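Local coordinates for protein sialyltransferase 0160 (Photobacterium damselae, PDB 4R84) that probably transfers N-acetylneuraminic acid from CMP-sialic acid to a galactoside acceptor, as a GT-B sialyltransferase with Rossmann-like domains, at residues M437-A450 with T456-T468. Residues are numbered along the deposited sequence; the frame is centred on the assembly and turned at random. Where two conformers were deposited one is given.
Sequences MMTDMLPDTVAGIA and TIPADKVNFIVFT. With CSF (cytidine-5'-monophosphate-3-fluoro-N-acetyl-neuraminic acid), chain E.
Val-446 pairs with Val-462 in parallel, strand 445-447 running at 7° to strand 462-468; the chain turns a corner at Gly-448 and pairing resumes, Gly-448 with Ile-465 and Ile-449 with Val-466, the register slipped by one residue at a beta bulge. Val-446 makes two bonds across the contact, through its N to Lys-461 O and its O to Asn-463 N; past the bulge Gly-448 O takes Val-466 N, and Val-466 O takes Ala-450 N at 2.8 Å. A chi1 of 62° turns the face of the Phe-464 ring to Ala-447, whose CB sits over the ring centre, 3.6 Å from the centroid. Ala-450 CB covers a face of Phe-467 less centrally and touches Ile-465 CG2. At the other end Lys-461 extends past Leu-442 and bends at its last torsion, which brings NZ 2.7 Å from Pro-443 O, above the carbonyl plane. Asn-463 ND2 donates in its amide plane to Thr-445 OG1 (3.1 Å) and also reaches Leu-396 O. Strand 358-362 flanks 445-447 on its other edge. Held through its N by Val-466, Ala-450 accepts bonds at its O from sialyl hydroxyls O9A (2.7 Å) and O8A, so the strand pairing probably helps fix the carbonyl that meets the sialyl glycerol tail.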
ATOM      1  N   MET A 437       2.722   2.653 -13.067  1.00 18.68           N
ATOM      2  CA  MET A 437       1.682   1.645 -13.160  1.00 19.35           C
ATOM      3  C   MET A 437       0.474   2.057 -12.305  1.00 24.07           C
ATOM      4  O   MET A 437      -0.670   1.826 -12.685  1.00 24.60           O
ATOM      5  CB  MET A 437       2.241   0.283 -12.741  1.00 28.71           C
ATOM      6  CG  MET A 437       1.229  -0.776 -12.503  1.00 35.57           C
ATOM      7  SD  MET A 437       0.806  -0.710 -10.765  1.00 36.88           S
ATOM      8  CE  MET A 437       2.404  -0.678  -9.968  1.00 52.75           C
ATOM      9  N   MET A 438       0.729   2.657 -11.149  1.00 25.27           N
ATOM     10  CA  MET A 438      -0.328   3.084 -10.216  0.56 25.84           C
ATOM     11  C   MET A 438      -1.216   4.179 -10.792  1.00 26.49           C
ATOM     12  O   MET A 438      -2.400   4.272 -10.479  1.00 30.50           O
ATOM     13  CB  MET A 438       0.283   3.591  -8.904  0.56 20.88           C
ATOM     14  CG  MET A 438       0.941   2.535  -8.029  0.56 22.53           C
ATOM     15  SD  MET A 438      -0.212   1.354  -7.297  0.56 21.68           S
ATOM     16  CE  MET A 438      -1.179   2.399  -6.199  0.56 16.73           C
ATOM     17  N   THR A 439      -0.625   5.041 -11.611  1.00 21.21           N
ATOM     18  CA  THR A 439      -1.338   6.206 -12.119  1.00 21.19           C
ATOM     19  C   THR A 439      -1.766   6.027 -13.570  1.00 20.48           C
ATOM     20  O   THR A 439      -2.165   6.999 -14.235  1.00 21.81           O
ATOM     21  CB  THR A 439      -0.475   7.481 -12.002  1.00 23.41           C
ATOM     22  OG1 THR A 439       0.751   7.294 -12.729  1.00 22.25           O
ATOM     23  CG2 THR A 439      -0.149   7.786 -10.539  1.00 19.62           C
ATOM     24  N   ASP A 440      -1.697   4.779 -14.032  1.00 23.55           N
ATOM     25  CA  ASP A 440      -2.094   4.389 -15.386  1.00 28.93           C
ATOM     26  C   ASP A 440      -1.286   5.149 -16.422  1.00 23.54           C
ATOM     27  O   ASP A 440      -1.818   5.577 -17.445  1.00 26.11           O
ATOM     28  CB  ASP A 440      -3.595   4.614 -15.600  1.00 33.82           C
ATOM     29  CG  ASP A 440      -4.146   3.808 -16.763  1.00 54.46           C
ATOM     30  OD1 ASP A 440      -3.469   2.852 -17.203  1.00 59.39           O
ATOM     31  OD2 ASP A 440      -5.260   4.124 -17.232  1.00 51.12           O
ATOM     32  N   MET A 441       0.010   5.302 -16.164  1.00 22.36           N
ATOM     33  CA  MET A 441       0.874   6.069 -17.063  1.00 21.60           C
ATOM     34  C   MET A 441       1.990   5.214 -17.666  1.00 21.42           C
ATOM     35  O   MET A 441       3.036   5.727 -18.074  1.00 23.32           O
ATOM     36  CB  MET A 441       1.480   7.270 -16.336  1.00 23.55           C
ATOM     37  CG  MET A 441       0.492   8.431 -16.119  1.00 24.06           C
ATOM     38  SD  MET A 441      -0.082   9.103 -17.705  1.00 23.99           S
ATOM     39  CE  MET A 441       1.437   9.853 -18.288  1.00 26.70           C
ATOM     40  N   LEU A 442       1.771   3.909 -17.732  1.00 19.70           N
ATOM     41  CA  LEU A 442       2.731   3.060 -18.432  1.00 20.38           C
ATOM     42  C   LEU A 442       2.729   3.396 -19.915  1.00 22.57           C
ATOM     43  O   LEU A 442       1.690   3.763 -20.476  1.00 23.52           O
ATOM     44  CB  LEU A 442       2.418   1.583 -18.221  1.00 20.56           C
ATOM     45  CG  LEU A 442       2.759   1.078 -16.817  1.00 27.73           C
ATOM     46  CD1 LEU A 442       2.226  -0.315 -16.641  1.00 27.22           C
ATOM     47  CD2 LEU A 442       4.265   1.113 -16.562  1.00 26.52           C
ATOM     48  N   PRO A 443       3.892   3.258 -20.560  1.00 18.15           N
ATOM     49  CA  PRO A 443       3.990   3.551 -21.991  1.00 22.95           C
ATOM     50  C   PRO A 443       3.527   2.370 -22.822  1.00 23.16           C
ATOM     51  O   PRO A 443       2.935   1.436 -22.283  1.00 21.18           O
ATOM     52  CB  PRO A 443       5.482   3.792 -22.179  1.00 24.38           C
ATOM     53  CG  PRO A 443       6.099   2.783 -21.249  1.00 21.56           C
ATOM     54  CD  PRO A 443       5.199   2.856 -20.003  1.00 17.85           C
ATOM     55  N   ASP A 444       3.794   2.417 -24.123  1.00 24.27           N
ATOM     56  CA  ASP A 444       3.443   1.309 -24.992  1.00 23.90           C
ATOM     57  C   ASP A 444       4.372   0.119 -24.791  1.00 24.01           C
ATOM     58  O   ASP A 444       3.946  -1.032 -24.868  1.00 22.69           O
ATOM     59  CB  ASP A 444       3.443   1.766 -26.445  1.00 24.34           C
ATOM     60  CG  ASP A 444       2.386   2.806 -26.708  1.00 28.39           C
ATOM     61  OD1 ASP A 444       1.213   2.412 -26.808  1.00 35.17           O
ATOM     62  OD2 ASP A 444       2.714   4.010 -26.801  1.00 26.38           O
ATOM     63  N   THR A 445       5.642   0.391 -24.503  1.00 23.54           N
ATOM     64  CA  THR A 445       6.566  -0.701 -24.267  1.00 18.55           C
ATOM     65  C   THR A 445       7.656  -0.262 -23.300  1.00 19.37           C
ATOM     66  O   THR A 445       8.039   0.911 -23.262  1.00 22.11           O
ATOM     67  CB  THR A 445       7.193  -1.226 -25.594  1.00 23.29           C
ATOM     68  OG1 THR A 445       7.664  -2.564 -25.412  1.00 25.54           O
ATOM     69  CG2 THR A 445       8.357  -0.341 -26.079  1.00 21.64           C
ATOM     70  N   VAL A 446       8.125  -1.222 -22.510  1.00 20.92           N
ATOM     71  CA  VAL A 446       9.156  -1.001 -21.505  1.00 22.80           C
ATOM     72  C   VAL A 446      10.248  -2.029 -21.664  1.00 23.00           C
ATOM     73  O   VAL A 446       9.966  -3.214 -21.757  1.00 21.39           O
ATOM     74  CB  VAL A 446       8.592  -1.108 -20.079  1.00 18.47           C
ATOM     75  CG1 VAL A 446       9.686  -0.765 -19.045  1.00 18.14           C
ATOM     76  CG2 VAL A 446       7.388  -0.203 -19.915  1.00 18.21           C
ATOM     77  N   ALA A 447      11.500  -1.589 -21.659  1.00 18.83           N
ATOM     78  CA  ALA A 447      12.598  -2.538 -21.730  1.00 17.99           C
ATOM     79  C   ALA A 447      13.813  -1.964 -21.043  1.00 21.12           C
ATOM     80  O   ALA A 447      13.899  -0.759 -20.828  1.00 21.00           O
ATOM     81  CB  ALA A 447      12.937  -2.881 -23.189  1.00 19.82           C
ATOM     82  N   GLY A 448      14.762  -2.829 -20.715  1.00 23.05           N
ATOM     83  CA  GLY A 448      15.976  -2.359 -20.084  1.00 24.84           C
ATOM     84  C   GLY A 448      16.511  -3.306 -19.042  1.00 24.90           C
ATOM     85  O   GLY A 448      16.298  -4.507 -19.108  1.00 22.40           O
ATOM     86  N   ILE A 449      17.204  -2.756 -18.056  1.00 18.22           N
ATOM     87  CA  ILE A 449      17.894  -3.593 -17.098  1.00 18.79           C
ATOM     88  C   ILE A 449      16.912  -4.139 -16.074  1.00 25.07           C
ATOM     89  O   ILE A 449      16.041  -3.404 -15.612  1.00 22.52           O
ATOM     90  CB  ILE A 449      19.017  -2.804 -16.384  1.00 18.67           C
ATOM     91  CG1 ILE A 449      19.874  -2.032 -17.398  1.00 20.49           C
ATOM     92  CG2 ILE A 449      19.846  -3.730 -15.504  1.00 24.43           C
ATOM     93  CD1 ILE A 449      20.516  -2.884 -18.512  1.00 25.45           C
ATOM     94  N   ALA A 450      17.054  -5.419 -15.734  1.00 19.99           N
ATOM     95  CA  ALA A 450      16.192  -6.076 -14.752  1.00 21.09           C
ATOM     96  C   ALA A 450      16.056  -5.273 -13.480  1.00 27.24           C
ATOM     97  O   ALA A 450      17.002  -4.640 -13.028  1.00 23.61           O
ATOM     98  CB  ALA A 450      16.707  -7.452 -14.422  1.00 27.73           C
ATOM     99  N   THR A 456       5.277  -5.367 -11.956  1.00 21.77           N
ATOM    100  CA  THR A 456       3.966  -4.741 -12.022  1.00 28.88           C
ATOM    101  C   THR A 456       3.745  -4.075 -13.372  1.00 28.52           C
ATOM    102  O   THR A 456       3.074  -3.054 -13.484  1.00 30.57           O
ATOM    103  CB  THR A 456       3.759  -3.734 -10.879  1.00 29.74           C
ATOM    104  OG1 THR A 456       4.876  -2.840 -10.805  1.00 30.10           O
ATOM    105  CG2 THR A 456       3.622  -4.471  -9.556  1.00 37.51           C
ATOM    106  N   ILE A 457       4.324  -4.677 -14.404  1.00 24.28           N
ATOM    107  CA  ILE A 457       4.044  -4.257 -15.770  1.00 23.27           C
ATOM    108  C   ILE A 457       3.325  -5.388 -16.496  1.00 27.26           C
ATOM    109  O   ILE A 457       3.805  -6.521 -16.477  1.00 31.66           O
ATOM    110  CB  ILE A 457       5.324  -3.916 -16.537  1.00 21.54           C
ATOM    111  CG1 ILE A 457       6.167  -2.877 -15.789  1.00 21.27           C
ATOM    112  CG2 ILE A 457       4.985  -3.426 -17.940  1.00 25.19           C
ATOM    113  CD1 ILE A 457       7.488  -2.583 -16.489  1.00 26.99           C
ATOM    114  N   PRO A 458       2.174  -5.089 -17.132  1.00 27.95           N
ATOM    115  CA  PRO A 458       1.483  -6.101 -17.942  1.00 30.57           C
ATOM    116  C   PRO A 458       2.434  -6.705 -18.959  1.00 25.86           C
ATOM    117  O   PRO A 458       3.260  -5.976 -19.532  1.00 25.05           O
ATOM    118  CB  PRO A 458       0.364  -5.310 -18.625  1.00 27.81           C
ATOM    119  CG  PRO A 458       0.103  -4.148 -17.696  1.00 28.07           C
ATOM    120  CD  PRO A 458       1.465  -3.794 -17.135  1.00 26.77           C
ATOM    121  N   ALA A 459       2.354  -8.018 -19.150  1.00 27.27           N
ATOM    122  CA  ALA A 459       3.265  -8.730 -20.037  1.00 28.92           C
ATOM    123  C   ALA A 459       3.338  -8.103 -21.430  1.00 28.52           C
ATOM    124  O   ALA A 459       4.408  -8.058 -22.040  1.00 29.02           O
ATOM    125  CB  ALA A 459       2.860 -10.191 -20.145  1.00 35.35           C
ATOM    126  N   ASP A 460       2.199  -7.621 -21.925  1.00 28.93           N
ATOM    127  CA  ASP A 460       2.133  -7.066 -23.275  0.55 31.54           C
ATOM    128  C   ASP A 460       2.986  -5.805 -23.423  1.00 29.83           C
ATOM    129  O   ASP A 460       3.344  -5.417 -24.538  1.00 30.11           O
ATOM    130  CB  ASP A 460       0.680  -6.766 -23.664  0.55 41.25           C
ATOM    131  CG  ASP A 460      -0.004  -5.810 -22.701  0.55 51.81           C
ATOM    132  OD1 ASP A 460       0.649  -5.333 -21.754  0.55 59.77           O
ATOM    133  OD2 ASP A 460      -1.203  -5.523 -22.897  0.55 64.28           O
ATOM    134  N   LYS A 461       3.338  -5.180 -22.301  1.00 22.50           N
ATOM    135  CA  LYS A 461       4.126  -3.955 -22.331  1.00 20.03           C
ATOM    136  C   LYS A 461       5.608  -4.205 -22.011  1.00 28.49           C
ATOM    137  O   LYS A 461       6.429  -3.293 -22.078  1.00 29.70           O
ATOM    138  CB  LYS A 461       3.530  -2.926 -21.353  1.00 20.58           C
ATOM    139  CG  LYS A 461       2.245  -2.271 -21.832  1.00 26.01           C
ATOM    140  CD  LYS A 461       1.738  -1.257 -20.808  1.00 30.50           C
ATOM    141  CE  LYS A 461       0.405  -0.658 -21.221  1.00 35.04           C
ATOM    142  NZ  LYS A 461       0.533   0.243 -22.385  1.00 44.43           N
ATOM    143  N   VAL A 462       5.958  -5.442 -21.675  1.00 23.30           N
ATOM    144  CA  VAL A 462       7.354  -5.763 -21.418  1.00 20.65           C
ATOM    145  C   VAL A 462       8.032  -6.284 -22.675  1.00 24.07           C
ATOM    146  O   VAL A 462       7.666  -7.337 -23.181  1.00 29.02           O
ATOM    147  CB  VAL A 462       7.494  -6.813 -20.295  1.00 27.23           C
ATOM    148  CG1 VAL A 462       8.952  -7.181 -20.086  1.00 31.04           C
ATOM    149  CG2 VAL A 462       6.875  -6.290 -19.006  1.00 24.42           C
ATOM    150  N   ASN A 463       9.031  -5.558 -23.170  1.00 22.00           N
ATOM    151  CA  ASN A 463       9.668  -5.964 -24.429  1.00 24.81           C
ATOM    152  C   ASN A 463      10.820  -6.945 -24.230  1.00 29.20           C
ATOM    153  O   ASN A 463      10.782  -8.072 -24.728  1.00 31.98           O
ATOM    154  CB  ASN A 463      10.169  -4.740 -25.191  1.00 29.54           C
ATOM    155  CG  ASN A 463      10.173  -4.960 -26.696  1.00 35.99           C
ATOM    156  OD1 ASN A 463      10.953  -5.756 -27.212  1.00 31.44           O
ATOM    157  ND2 ASN A 463       9.307  -4.240 -27.406  1.00 32.94           N
ATOM    158  N   PHE A 464      11.846  -6.519 -23.501  1.00 24.63           N
ATOM    159  CA  PHE A 464      12.935  -7.414 -23.103  1.00 22.04           C
ATOM    160  C   PHE A 464      13.501  -6.938 -21.782  1.00 25.22           C
ATOM    161  O   PHE A 464      13.320  -5.782 -21.396  1.00 22.47           O
ATOM    162  CB  PHE A 464      14.061  -7.490 -24.147  1.00 20.41           C
ATOM    163  CG  PHE A 464      14.772  -6.186 -24.404  1.00 20.92           C
ATOM    164  CD1 PHE A 464      15.755  -5.725 -23.535  1.00 20.22           C
ATOM    165  CD2 PHE A 464      14.503  -5.453 -25.545  1.00 28.34           C
ATOM    166  CE1 PHE A 464      16.414  -4.543 -23.773  1.00 23.38           C
ATOM    167  CE2 PHE A 464      15.172  -4.274 -25.801  1.00 27.90           C
ATOM    168  CZ  PHE A 464      16.136  -3.818 -24.924  1.00 28.41           C
ATOM    169  N   ILE A 465      14.198  -7.842 -21.107  1.00 19.49           N
ATOM    170  CA  ILE A 465      14.842  -7.534 -19.841  1.00 18.27           C
ATOM    171  C   ILE A 465      16.293  -7.971 -19.858  1.00 19.61           C
ATOM    172  O   ILE A 465      16.603  -9.101 -20.249  1.00 22.68           O
ATOM    173  CB  ILE A 465      14.126  -8.215 -18.694  1.00 16.19           C
ATOM    174  CG1 ILE A 465      12.678  -7.733 -18.642  1.00 24.58           C
ATOM    175  CG2 ILE A 465      14.801  -7.870 -17.396  1.00 20.36           C
ATOM    176  CD1 ILE A 465      11.889  -8.324 -17.505  1.00 34.32           C
ATOM    177  N   VAL A 466      17.180  -7.074 -19.431  1.00 20.31           N
ATOM    178  CA  VAL A 466      18.609  -7.348 -19.444  1.00 19.44           C
ATOM    179  C   VAL A 466      19.143  -7.687 -18.065  1.00 18.78           C
ATOM    180  O   VAL A 466      18.958  -6.920 -17.119  1.00 20.00           O
ATOM    181  CB  VAL A 466      19.382  -6.153 -19.979  1.00 22.31           C
ATOM    182  CG1 VAL A 466      20.882  -6.429 -19.916  1.00 18.09           C
ATOM    183  CG2 VAL A 466      18.940  -5.860 -21.414  1.00 26.83           C
ATOM    184  N   PHE A 467      19.785  -8.844 -17.942  1.00 17.69           N
ATOM    185  CA  PHE A 467      20.471  -9.166 -16.704  1.00 20.40           C
ATOM    186  C   PHE A 467      21.949  -8.875 -16.840  1.00 23.23           C
ATOM    187  O   PHE A 467      22.529  -9.090 -17.888  1.00 26.51           O
ATOM    188  CB  PHE A 467      20.228 -10.610 -16.322  1.00 20.61           C
ATOM    189  CG  PHE A 467      18.829 -10.861 -15.919  1.00 23.11           C
ATOM    190  CD1 PHE A 467      17.848 -11.029 -16.873  1.00 25.60           C
ATOM    191  CD2 PHE A 467      18.477 -10.873 -14.581  1.00 28.06           C
ATOM    192  CE1 PHE A 467      16.532 -11.237 -16.497  1.00 32.78           C
ATOM    193  CE2 PHE A 467      17.172 -11.077 -14.205  1.00 25.38           C
ATOM    194  CZ  PHE A 467      16.201 -11.256 -15.161  1.00 26.79           C
ATOM    195  N   THR A 468      22.527  -8.326 -15.784  1.00 19.77           N
ATOM    196  CA  THR A 468      23.921  -7.907 -15.798  1.00 20.92           C
ATOM    197  C   THR A 468      24.749  -8.802 -14.864  1.00 22.54           C
ATOM    198  O   THR A 468      24.190  -9.537 -14.059  1.00 23.61           O
ATOM    199  CB  THR A 468      24.052  -6.441 -15.362  1.00 22.25           C
ATOM    200  OG1 THR A 468      23.423  -6.281 -14.092  1.00 23.69           O
ATOM    201  CG2 THR A 468      23.388  -5.501 -16.355  1.00 22.86           C
TER
HETATM  202  C5A CSF E 501      19.003  -5.619  -6.173  1.00 21.67           C
HETATM  203  C4A CSF E 501      18.181  -4.898  -5.113  1.00 21.01           C
HETATM  204  C2A CSF E 501      18.290  -2.809  -6.537  1.00 29.35           C
HETATM  205  O6A CSF E 501      19.019  -3.601  -7.492  1.00 24.59           O
HETATM  206  C6A CSF E 501      18.692  -4.986  -7.523  1.00 23.62           C
HETATM  207  C3A CSF E 501      18.470  -3.393  -5.125  1.00 21.51           C
HETATM  208  O4A CSF E 501      18.493  -5.456  -3.829  1.00 22.96           O
HETATM  209  N5A CSF E 501      18.642  -7.019  -6.197  1.00 26.00           N
HETATM  210  C7A CSF E 501      19.547  -5.627  -8.599  1.00 21.89           C
HETATM  211  C8A CSF E 501      19.236  -5.014  -9.952  1.00 20.14           C
HETATM  212  C9A CSF E 501      19.934  -5.793 -11.059  1.00 28.04           C
HETATM  213  O9A CSF E 501      19.570  -5.193 -12.303  1.00 25.94           O
HETATM  214  O8A CSF E 501      17.826  -5.097 -10.159  1.00 22.20           O
HETATM  215  O7A CSF E 501      20.927  -5.398  -8.306  1.00 25.67           O
HETATM  216  C1A CSF E 501      18.825  -1.392  -6.573  1.00 34.20           C
HETATM  217  OBA CSF E 501      18.251  -0.519  -5.892  1.00 31.59           O
HETATM  218  OAA CSF E 501      19.835  -1.128  -7.268  1.00 34.23           O
HETATM  219  O1A CSF E 501      16.885  -2.761  -6.794  1.00 26.49           O
HETATM  220  O2A CSF E 501      14.957  -3.473  -8.202  1.00 39.04           O
HETATM  221  N1  CSF E 501      13.933   2.093  -9.979  1.00 17.93           N
HETATM  222  C2  CSF E 501      13.363   3.051 -10.832  1.00 18.30           C
HETATM  223  N3  CSF E 501      13.820   3.181 -12.098  1.00 15.51           N
HETATM  224  C4  CSF E 501      14.816   2.378 -12.530  1.00 17.36           C
HETATM  225  C5  CSF E 501      15.398   1.432 -11.686  1.00 18.02           C
HETATM  226  C6  CSF E 501      14.936   1.308 -10.380  1.00 17.39           C
HETATM  227  C3' CSF E 501      12.640  -0.098  -7.994  1.00 22.91           C
HETATM  228  C2' CSF E 501      12.148   1.238  -8.486  1.00 19.56           C
HETATM  229  C1' CSF E 501      13.432   2.027  -8.597  1.00 18.78           C
HETATM  230  O4' CSF E 501      14.396   1.391  -7.753  1.00 21.63           O
HETATM  231  C4' CSF E 501      13.762   0.312  -7.068  1.00 21.22           C
HETATM  232  PA  CSF E 501      16.119  -2.511  -8.199  1.00 33.87           P
HETATM  233  O5' CSF E 501      15.415  -1.096  -8.049  1.00 26.72           O
HETATM  234  C5' CSF E 501      14.770  -0.789  -6.821  1.00 18.62           C
HETATM  235  O3' CSF E 501      11.604  -0.838  -7.361  1.00 27.10           O
HETATM  236  O2' CSF E 501      11.353   1.878  -7.479  1.00 22.92           O
HETATM  237  N4  CSF E 501      15.276   2.507 -13.799  1.00 18.22           N
HETATM  238  O2  CSF E 501      12.431   3.781 -10.401  1.00 19.70           O
HETATM  239  O3A CSF E 501      17.055  -2.424  -9.374  1.00 46.51           O
HETATM  240  C10 CSF E 501      19.539  -8.006  -6.117  1.00 32.01           C
HETATM  241  O10 CSF E 501      20.729  -7.802  -5.925  1.00 35.79           O
HETATM  242  C11 CSF E 501      18.988  -9.393  -6.302  1.00 35.62           C
HETATM  243  F3A CSF E 501      19.763  -3.153  -4.721  1.00 29.05           F
HETATM  244  O   HOH W   1       5.715  -4.410 -25.801  1.00 36.53           O